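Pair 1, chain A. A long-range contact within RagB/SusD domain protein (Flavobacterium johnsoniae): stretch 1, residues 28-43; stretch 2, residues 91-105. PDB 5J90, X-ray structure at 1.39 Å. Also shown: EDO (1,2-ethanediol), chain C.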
# COMPACT_ATOMS: atom_id res chain seq x y z
N HIS A 28 6.46 29.40 33.29
CA HIS A 28 6.11 28.00 33.52
C HIS A 28 5.94 27.26 32.19
O HIS A 28 5.93 26.03 32.16
CB HIS A 28 4.82 27.92 34.34
CG HIS A 28 3.66 28.62 33.71
ND1 HIS A 28 3.69 29.96 33.37
CD2 HIS A 28 2.42 28.18 33.37
CE1 HIS A 28 2.53 30.31 32.84
NE2 HIS A 28 1.75 29.25 32.83
N ILE A 29 5.81 28.01 31.11
CA ILE A 29 5.59 27.46 29.77
C ILE A 29 6.89 27.36 28.97
O ILE A 29 7.13 26.37 28.27
CB ILE A 29 4.59 28.34 28.99
CG1 ILE A 29 3.17 28.14 29.53
CG2 ILE A 29 4.64 28.04 27.48
CD1 ILE A 29 2.17 29.14 29.00
N LYS A 30 7.73 28.38 29.08
CA LYS A 30 8.91 28.49 28.23
C LYS A 30 9.90 27.34 28.39
O LYS A 30 10.58 26.98 27.43
CB LYS A 30 9.62 29.83 28.49
CG LYS A 30 8.80 31.05 28.08
CD LYS A 30 9.50 32.34 28.47
CE LYS A 30 8.64 33.55 28.16
NZ LYS A 30 9.29 34.82 28.60
N GLY A 31 9.97 26.76 29.58
CA GLY A 31 10.93 25.70 29.87
C GLY A 31 10.72 24.43 29.07
O GLY A 31 11.62 23.60 28.94
N GLY A 32 9.52 24.27 28.52
CA GLY A 32 9.19 23.08 27.76
C GLY A 32 9.82 23.04 26.38
O GLY A 32 9.93 21.98 25.77
N PHE A 33 10.24 24.20 25.89
CA PHE A 33 10.79 24.27 24.53
C PHE A 33 12.18 23.65 24.38
O PHE A 33 12.46 23.00 23.37
CB PHE A 33 10.74 25.70 24.00
CG PHE A 33 9.36 26.14 23.61
CD1 PHE A 33 8.53 26.75 24.53
CD2 PHE A 33 8.89 25.92 22.32
CE1 PHE A 33 7.25 27.14 24.17
CE2 PHE A 33 7.62 26.31 21.96
CZ PHE A 33 6.79 26.93 22.88
N ALA A 34 13.04 23.83 25.38
CA ALA A 34 14.41 23.35 25.26
C ALA A 34 14.51 21.85 24.97
O ALA A 34 15.26 21.44 24.08
CB ALA A 34 15.24 23.73 26.49
N PRO A 35 13.77 21.01 25.72
CA PRO A 35 13.85 19.57 25.42
C PRO A 35 13.29 19.22 24.04
O PRO A 35 13.71 18.21 23.47
CB PRO A 35 13.01 18.92 26.52
CG PRO A 35 12.74 19.97 27.54
CD PRO A 35 12.98 21.31 26.93
N MET A 36 12.35 20.00 23.51
CA MET A 36 11.90 19.78 22.13
C MET A 36 13.03 20.08 21.15
O MET A 36 13.38 19.24 20.32
CB MET A 36 10.66 20.62 21.81
CG MET A 36 9.50 20.36 22.74
SD MET A 36 7.97 21.19 22.24
CE MET A 36 7.48 20.15 20.84
N PHE A 37 13.63 21.26 21.28
CA PHE A 37 14.73 21.67 20.41
C PHE A 37 15.90 20.69 20.46
O PHE A 37 16.57 20.46 19.45
CB PHE A 37 15.26 23.05 20.83
CG PHE A 37 14.39 24.20 20.40
CD1 PHE A 37 14.03 24.38 19.07
CD2 PHE A 37 13.94 25.13 21.34
CE1 PHE A 37 13.24 25.45 18.69
CE2 PHE A 37 13.15 26.20 20.96
CZ PHE A 37 12.80 26.37 19.63
N ASN A 38 16.16 20.15 21.65
CA ASN A 38 17.35 19.33 21.87
C ASN A 38 17.17 17.85 21.56
O ASN A 38 18.11 17.07 21.67
CB ASN A 38 17.85 19.49 23.31
CG ASN A 38 18.53 20.82 23.55
OD1 ASN A 38 19.11 21.40 22.63
ND2 ASN A 38 18.44 21.31 24.78
N ASN A 39 15.96 17.46 21.16
CA ASN A 39 15.66 16.03 20.98
C ASN A 39 14.90 15.65 19.72
O ASN A 39 14.42 14.53 19.63
CB ASN A 39 14.97 15.45 22.22
CG ASN A 39 15.88 15.42 23.43
OD1 ASN A 39 16.69 14.50 23.60
ND2 ASN A 39 15.76 16.43 24.28
N ILE A 40 14.79 16.56 18.76
CA ILE A 40 14.32 16.16 17.43
C ILE A 40 15.38 15.22 16.87
O ILE A 40 15.08 14.06 16.53
CB ILE A 40 14.10 17.38 16.52
CG1 ILE A 40 12.97 18.24 17.10
CG2 ILE A 40 13.78 16.94 15.08
CD1 ILE A 40 12.99 19.67 16.61
N GLN A 41 16.62 15.70 16.79
CA GLN A 41 17.78 14.83 16.82
C GLN A 41 18.37 14.95 18.22
O GLN A 41 18.63 16.06 18.68
CB GLN A 41 18.82 15.24 15.78
CG GLN A 41 18.34 14.99 14.37
CD GLN A 41 19.44 15.18 13.35
OE1 GLN A 41 20.39 15.94 13.57
NE2 GLN A 41 19.33 14.49 12.23
N VAL A 42 18.55 13.83 18.91
CA VAL A 42 19.08 13.90 20.27
C VAL A 42 20.51 14.41 20.26
O VAL A 42 21.41 13.77 19.71
CB VAL A 42 18.99 12.54 20.98
CG1 VAL A 42 19.69 12.61 22.33
CG2 VAL A 42 17.53 12.14 21.14
N LEU A 43 20.73 15.58 20.84
CA LEU A 43 22.03 16.22 20.75
C LEU A 43 23.02 15.64 21.74
O LEU A 43 24.23 15.61 21.47
CB LEU A 43 21.90 17.73 20.92
CG LEU A 43 21.08 18.43 19.84
CD1 LEU A 43 21.14 19.94 20.03
CD2 LEU A 43 21.54 18.03 18.44
N ASP A 91 11.41 6.06 22.57
CA ASP A 91 11.45 6.47 23.97
C ASP A 91 11.93 7.92 24.14
O ASP A 91 11.30 8.69 24.87
CB ASP A 91 12.26 5.46 24.79
CG ASP A 91 11.61 4.08 24.84
OD1 ASP A 91 10.38 4.00 24.72
OD2 ASP A 91 12.33 3.07 24.97
N TYR A 92 12.98 8.30 23.41
CA TYR A 92 13.46 9.68 23.51
C TYR A 92 12.52 10.69 22.85
O TYR A 92 12.32 11.79 23.37
CB TYR A 92 14.89 9.81 22.98
CG TYR A 92 15.91 9.51 24.06
CD1 TYR A 92 16.18 8.21 24.44
CD2 TYR A 92 16.58 10.54 24.72
CE1 TYR A 92 17.09 7.92 25.44
CE2 TYR A 92 17.49 10.26 25.72
CZ TYR A 92 17.74 8.95 26.07
OH TYR A 92 18.65 8.66 27.07
N GLY A 93 11.92 10.32 21.72
CA GLY A 93 10.98 11.19 21.04
C GLY A 93 9.74 11.48 21.87
O GLY A 93 9.31 12.62 21.99
N TYR A 94 9.16 10.44 22.45
CA TYR A 94 7.95 10.65 23.23
C TYR A 94 8.22 11.38 24.55
O TYR A 94 7.43 12.22 24.97
CB TYR A 94 7.20 9.33 23.46
CG TYR A 94 6.29 9.03 22.29
CD1 TYR A 94 6.71 8.22 21.24
CD2 TYR A 94 5.02 9.60 22.22
CE1 TYR A 94 5.89 7.97 20.15
CE2 TYR A 94 4.18 9.36 21.12
CZ TYR A 94 4.63 8.54 20.11
OH TYR A 94 3.82 8.29 19.02
N LYS A 95 9.35 11.06 25.19
CA LYS A 95 9.65 11.66 26.48
C LYS A 95 9.95 13.16 26.36
O LYS A 95 9.60 13.94 27.23
CB LYS A 95 10.84 10.94 27.12
CG LYS A 95 11.26 11.49 28.48
CD LYS A 95 10.37 10.96 29.58
CE LYS A 95 10.77 11.52 30.94
NZ LYS A 95 9.93 10.96 32.03
N ASN A 96 10.58 13.55 25.25
CA ASN A 96 11.10 14.91 25.12
C ASN A 96 10.37 15.79 24.13
O ASN A 96 10.18 16.97 24.38
CB ASN A 96 12.58 14.88 24.79
CG ASN A 96 13.40 14.32 25.91
OD1 ASN A 96 13.47 14.91 26.99
ND2 ASN A 96 13.99 13.16 25.69
N VAL A 97 9.99 15.23 22.99
CA VAL A 97 9.23 16.03 22.04
C VAL A 97 7.74 15.98 22.34
O VAL A 97 7.11 17.01 22.59
CB VAL A 97 9.52 15.59 20.58
CG1 VAL A 97 8.64 16.37 19.62
CG2 VAL A 97 10.99 15.80 20.26
N MET A 98 7.16 14.78 22.33
CA MET A 98 5.72 14.67 22.48
C MET A 98 5.23 15.14 23.84
O MET A 98 4.24 15.87 23.92
CB MET A 98 5.22 13.24 22.19
CG MET A 98 3.71 13.14 22.06
SD MET A 98 3.12 14.00 20.58
CE MET A 98 1.38 13.57 20.67
N PHE A 99 5.91 14.73 24.91
CA PHE A 99 5.42 15.13 26.22
C PHE A 99 5.39 16.65 26.38
O PHE A 99 4.44 17.21 26.91
CB PHE A 99 6.22 14.53 27.38
CG PHE A 99 5.83 15.12 28.70
CD1 PHE A 99 4.67 14.71 29.33
CD2 PHE A 99 6.58 16.14 29.26
CE1 PHE A 99 4.28 15.29 30.52
CE2 PHE A 99 6.19 16.71 30.47
CZ PHE A 99 5.04 16.29 31.09
N ASN A 100 6.44 17.31 25.91
CA ASN A 100 6.48 18.76 26.05
C ASN A 100 5.49 19.48 25.14
O ASN A 100 4.95 20.51 25.51
CB ASN A 100 7.90 19.29 25.94
CG ASN A 100 8.73 18.92 27.14
OD1 ASN A 100 8.46 19.40 28.25
ND2 ASN A 100 9.70 18.05 26.96
N ALA A 101 5.22 18.92 23.97
CA ALA A 101 4.17 19.48 23.13
C ALA A 101 2.84 19.44 23.87
O ALA A 101 2.08 20.40 23.88
CB ALA A 101 4.06 18.71 21.80
N TYR A 102 2.57 18.29 24.50
CA TYR A 102 1.34 18.07 25.25
C TYR A 102 1.26 19.03 26.44
O TYR A 102 0.24 19.68 26.66
CB TYR A 102 1.34 16.61 25.71
CG TYR A 102 0.27 16.18 26.67
CD1 TYR A 102 -1.04 16.01 26.24
CD2 TYR A 102 0.57 15.88 27.99
CE1 TYR A 102 -2.03 15.58 27.12
CE2 TYR A 102 -0.41 15.46 28.87
CZ TYR A 102 -1.71 15.30 28.43
OH TYR A 102 -2.70 14.88 29.29
N ASP A 103 2.36 19.11 27.19
CA ASP A 103 2.42 19.92 28.40
C ASP A 103 2.27 21.40 28.05
O ASP A 103 1.49 22.12 28.67
CB ASP A 103 3.74 19.66 29.13
CG ASP A 103 3.74 20.19 30.55
OD1 ASP A 103 2.71 20.09 31.25
OD2 ASP A 103 4.80 20.70 30.98
N ILE A 104 3.01 21.86 27.05
CA ILE A 104 2.90 23.25 26.60
C ILE A 104 1.47 23.56 26.14
O ILE A 104 0.92 24.61 26.47
CB ILE A 104 3.91 23.59 25.48
CG1 ILE A 104 5.34 23.55 26.01
CG2 ILE A 104 3.61 24.97 24.89
CD1 ILE A 104 6.39 23.49 24.93
N ALA A 105 0.86 22.65 25.39
CA ALA A 105 -0.50 22.88 24.91
C ALA A 105 -1.46 23.02 26.09
O ALA A 105 -2.31 23.92 26.10
CB ALA A 105 -0.94 21.75 23.99
C1 EDO C . 19.27 6.07 28.33
O1 EDO C . 18.62 7.11 29.07
C2 EDO C . 18.66 4.73 28.74
O2 EDO C . 17.24 4.77 28.55

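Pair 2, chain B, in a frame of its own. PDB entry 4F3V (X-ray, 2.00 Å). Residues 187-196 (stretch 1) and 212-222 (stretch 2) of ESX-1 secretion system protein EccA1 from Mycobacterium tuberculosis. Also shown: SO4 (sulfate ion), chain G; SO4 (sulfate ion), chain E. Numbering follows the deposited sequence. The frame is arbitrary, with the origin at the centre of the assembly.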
# COMPACT_ATOMS: atom_id res chain seq x y z
N PHE B 187 13.55 12.29 16.63
CA PHE B 187 14.39 11.15 16.33
C PHE B 187 14.42 10.09 17.43
O PHE B 187 14.47 8.89 17.13
CB PHE B 187 15.82 11.64 16.01
CG PHE B 187 15.92 12.49 14.76
CD1 PHE B 187 15.46 11.99 13.55
CD2 PHE B 187 16.45 13.77 14.79
CE1 PHE B 187 15.55 12.74 12.38
CE2 PHE B 187 16.52 14.53 13.62
CZ PHE B 187 16.07 14.00 12.42
N THR B 188 14.40 10.53 18.69
CA THR B 188 14.37 9.59 19.81
C THR B 188 13.08 8.79 19.80
O THR B 188 13.09 7.57 19.97
CB THR B 188 14.56 10.29 21.17
OG1 THR B 188 15.90 10.77 21.24
CG2 THR B 188 14.33 9.31 22.33
N GLU B 189 11.95 9.49 19.61
CA GLU B 189 10.66 8.83 19.48
C GLU B 189 10.66 7.85 18.29
O GLU B 189 10.17 6.73 18.42
CB GLU B 189 9.54 9.89 19.35
CG GLU B 189 8.18 9.28 19.03
CD GLU B 189 7.03 10.27 19.02
OE1 GLU B 189 7.23 11.49 19.26
OE2 GLU B 189 5.91 9.81 18.75
N ALA B 190 11.18 8.29 17.14
CA ALA B 190 11.29 7.44 15.96
C ALA B 190 12.04 6.14 16.28
O ALA B 190 11.59 5.06 15.94
CB ALA B 190 11.98 8.16 14.81
N GLU B 191 13.15 6.25 16.99
CA GLU B 191 13.94 5.07 17.35
C GLU B 191 13.21 4.12 18.28
O GLU B 191 13.21 2.93 18.04
CB GLU B 191 15.27 5.51 17.96
CG GLU B 191 16.17 6.18 16.94
CD GLU B 191 17.21 7.10 17.56
OE1 GLU B 191 17.14 7.38 18.77
OE2 GLU B 191 18.10 7.56 16.79
N ARG B 192 12.53 4.65 19.29
CA ARG B 192 11.69 3.81 20.16
C ARG B 192 10.58 3.09 19.34
O ARG B 192 10.43 1.87 19.39
CB ARG B 192 11.04 4.64 21.28
CG ARG B 192 10.18 3.81 22.24
CD ARG B 192 9.51 4.62 23.35
NE ARG B 192 8.69 5.72 22.84
CZ ARG B 192 7.39 5.66 22.50
NH1 ARG B 192 6.69 4.52 22.57
NH2 ARG B 192 6.78 6.76 22.05
N ARG B 193 9.82 3.84 18.55
CA ARG B 193 8.71 3.24 17.81
C ARG B 193 9.15 2.26 16.74
O ARG B 193 8.50 1.22 16.56
CB ARG B 193 7.80 4.31 17.21
CG ARG B 193 7.15 5.18 18.25
CD ARG B 193 6.17 6.13 17.61
NE ARG B 193 5.59 7.06 18.58
CZ ARG B 193 4.65 6.74 19.47
NH1 ARG B 193 4.17 5.50 19.54
NH2 ARG B 193 4.17 7.67 20.29
N LEU B 194 10.22 2.58 16.02
CA LEU B 194 10.69 1.71 14.95
C LEU B 194 11.31 0.43 15.52
O LEU B 194 11.14 -0.66 14.94
CB LEU B 194 11.68 2.44 14.04
CG LEU B 194 11.08 3.55 13.16
CD1 LEU B 194 12.20 4.32 12.43
CD2 LEU B 194 10.03 3.00 12.19
N THR B 195 11.98 0.55 16.66
CA THR B 195 12.52 -0.62 17.37
C THR B 195 11.41 -1.54 17.89
O THR B 195 11.48 -2.74 17.67
CB THR B 195 13.48 -0.21 18.50
OG1 THR B 195 14.55 0.57 17.93
CG2 THR B 195 14.06 -1.46 19.21
N GLU B 196 10.37 -0.98 18.50
CA GLU B 196 9.20 -1.77 18.90
C GLU B 196 8.48 -2.42 17.72
O GLU B 196 8.13 -3.62 17.77
CB GLU B 196 8.22 -0.95 19.74
CG GLU B 196 8.75 -0.68 21.15
CD GLU B 196 7.82 0.16 22.03
OE1 GLU B 196 6.59 0.11 21.81
OE2 GLU B 196 8.31 0.81 22.99
N TRP B 212 16.15 1.94 7.35
CA TRP B 212 16.47 3.22 6.74
C TRP B 212 16.22 4.38 7.65
O TRP B 212 17.08 5.24 7.83
CB TRP B 212 15.67 3.42 5.46
CG TRP B 212 15.90 4.76 4.82
CD1 TRP B 212 15.04 5.86 4.81
CD2 TRP B 212 17.07 5.16 4.04
NE1 TRP B 212 15.60 6.90 4.12
CE2 TRP B 212 16.82 6.55 3.62
CE3 TRP B 212 18.26 4.54 3.66
CZ2 TRP B 212 17.74 7.26 2.86
CZ3 TRP B 212 19.18 5.27 2.89
CH2 TRP B 212 18.93 6.60 2.51
N TYR B 213 15.04 4.43 8.25
CA TYR B 213 14.70 5.56 9.10
C TYR B 213 15.41 5.51 10.45
O TYR B 213 15.74 6.56 11.01
CB TYR B 213 13.17 5.71 9.22
CG TYR B 213 12.58 6.37 7.98
CD1 TYR B 213 12.73 7.74 7.76
CD2 TYR B 213 11.91 5.64 7.03
CE1 TYR B 213 12.22 8.36 6.62
CE2 TYR B 213 11.40 6.25 5.88
CZ TYR B 213 11.54 7.60 5.69
OH TYR B 213 11.03 8.20 4.56
N LEU B 214 15.68 4.31 10.97
CA LEU B 214 16.56 4.20 12.15
C LEU B 214 17.93 4.77 11.81
O LEU B 214 18.49 5.52 12.60
CB LEU B 214 16.72 2.75 12.65
CG LEU B 214 15.59 2.14 13.51
CD1 LEU B 214 15.77 0.61 13.64
CD2 LEU B 214 15.56 2.81 14.89
N ALA B 215 18.48 4.41 10.64
CA ALA B 215 19.82 4.88 10.24
C ALA B 215 19.82 6.38 10.12
O ALA B 215 20.74 7.07 10.62
CB ALA B 215 20.29 4.24 8.94
N MET B 216 18.80 6.92 9.47
CA MET B 216 18.69 8.38 9.31
C MET B 216 18.54 9.09 10.66
O MET B 216 19.17 10.12 10.88
CB MET B 216 17.53 8.74 8.38
CG MET B 216 17.78 8.41 6.91
SD MET B 216 19.24 9.20 6.18
CE MET B 216 20.34 7.82 5.90
N ALA B 217 17.73 8.54 11.56
CA ALA B 217 17.61 9.12 12.90
C ALA B 217 18.95 9.13 13.63
O ALA B 217 19.31 10.13 14.27
CB ALA B 217 16.56 8.42 13.73
N ARG B 218 19.67 8.00 13.58
CA ARG B 218 20.96 7.92 14.26
C ARG B 218 21.95 8.91 13.70
O ARG B 218 22.68 9.58 14.45
CB ARG B 218 21.54 6.52 14.17
CG ARG B 218 20.73 5.48 14.90
CD ARG B 218 20.86 5.63 16.39
NE ARG B 218 19.99 4.66 17.03
CZ ARG B 218 19.67 4.65 18.32
NH1 ARG B 218 20.13 5.57 19.15
NH2 ARG B 218 18.87 3.70 18.77
N ARG B 219 22.01 9.00 12.38
CA ARG B 219 22.95 9.91 11.74
C ARG B 219 22.66 11.37 12.14
O ARG B 219 23.56 12.11 12.47
CB ARG B 219 22.91 9.77 10.23
CG ARG B 219 23.78 10.80 9.51
CD ARG B 219 23.97 10.43 8.05
NE ARG B 219 24.98 9.41 7.88
CZ ARG B 219 25.20 8.76 6.75
NH1 ARG B 219 24.45 9.00 5.67
NH2 ARG B 219 26.17 7.86 6.67
N SER B 220 21.38 11.77 12.12
CA SER B 220 21.04 13.16 12.47
C SER B 220 21.31 13.48 13.94
O SER B 220 21.61 14.61 14.28
CB SER B 220 19.59 13.47 12.12
OG SER B 220 19.42 13.43 10.70
N GLN B 221 21.24 12.48 14.81
CA GLN B 221 21.68 12.68 16.20
C GLN B 221 23.19 12.71 16.38
O GLN B 221 23.67 13.01 17.47
CB GLN B 221 21.12 11.57 17.08
CG GLN B 221 19.64 11.61 17.24
CD GLN B 221 19.14 10.36 17.93
OE1 GLN B 221 19.62 9.24 17.67
NE2 GLN B 221 18.20 10.54 18.82
N GLY B 222 23.94 12.34 15.35
CA GLY B 222 25.40 12.35 15.41
C GLY B 222 26.00 10.98 15.64
O GLY B 222 27.23 10.84 15.66
S SO4 G . 15.88 13.95 19.49
O1 SO4 G . 16.18 14.85 20.63
O2 SO4 G . 17.10 13.13 19.22
O3 SO4 G . 14.72 13.10 19.84
O4 SO4 G . 15.53 14.75 18.30
S SO4 E . 2.26 5.30 22.74
O1 SO4 E . 3.64 4.95 23.16
O2 SO4 E . 2.12 4.93 21.32
O3 SO4 E . 1.26 4.52 23.50
O4 SO4 E . 2.04 6.75 22.96

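In both pairs two helical segments of one chain pack side by side and run nearly antiparallel, with signed crossing angles of -142° in pair 1 and -149° in pair 2. The N, CA and C atoms of 14 central residues superpose with an RMSD of 0.5 Å, although the axes approach to 7.8 Å in pair 1 and 9.3 Å in pair 2. The first segment of pair 1 is a short helix preceded by a 3-10 segment, whereas that of pair 2 is helical throughout. The second helix of pair 1 contains a wider pi-type turn at 93-98; A:Asn96 has no counterpart, and the match passes from A:Lys95 = B:Tyr213 to A:Val97 = B:Leu214.

At the centre of each contact a long, unbranched side chain enters a hole in the opposite helix. A:Met36 matches B:Glu191, and their side-chain centres lie only 0.9 Å apart. A:Met36 sits among A:Val97, A:Asn100, A:Ala101 and A:Ile104; B:Glu191 sits among the matching B:Leu214, B:Ala217, B:Arg218 and B:Gln221. The flexible thioether suits a largely apolar hole: A:Met36 CE lies 3.8 Å from A:Ala101 CB, and A:Met36 SD lies 3.9 Å from A:Ile104 CD1. In pair 2 one wall of the corresponding hole is the charged B:Arg218. B:Glu191 OE2 forms a salt bridge with B:Arg218 NE at 3.5 Å, but the oxygen lies over the guanidinium face, so the attraction is one of charge without an N-H directed at it. The aliphatic part of the glutamate still packs, its CG 4.0 Å from B:Leu214 CD2.

A:Gly32 and B:Phe187 solve the position one turn earlier, four residues before A:Met36 and B:Glu191, in contrary ways. A CB on A:Gly32 would fall 2.9 Å from A:Ile104 CG1, so the absence of a side chain lets the helix carrying A:Ile104 come close; A:Gly32 O lies 3.4 Å from A:Asn100 CB. In pair 2 the CA atoms of B:Phe187 and B:Ala217 are 5.1 Å apart, and small residues accommodate the ring: B:Phe187 CD1 is 3.7 Å from B:Ala217 CB, while B:Ser220 CB lies over a ring face, 3.9 Å from its centroid. Pair 1 places an aromatic one position later. There A:Ile104 CD1 stands over a face of A:Phe33, 3.9 Å from the ring centroid. The backbone N and the OG1 of the matching B:Thr188 donate to O3 of the chain G sulfate, probably from the crystallisation liquor, at 2.8 Å and 3.0 Å.

Farther along, A:Asn39 matches B:Leu194. A:Asn39 ND2 donates to A:Pro35 O at 2.8 Å, within its own stretch, and A:Asn39 CB packs 3.6 Å from A:Asn96 CB. B:Leu194 fills its place with hydrocarbon alone, its CD1 3.6 Å from B:Tyr213 CB and its CB 4.0 Å from B:Leu214 CG. Neither pair has a clear hydrogen bond between its stretches: the common backbone is held chiefly by packing in pair 1, and by packing with an added salt bridge in pair 2.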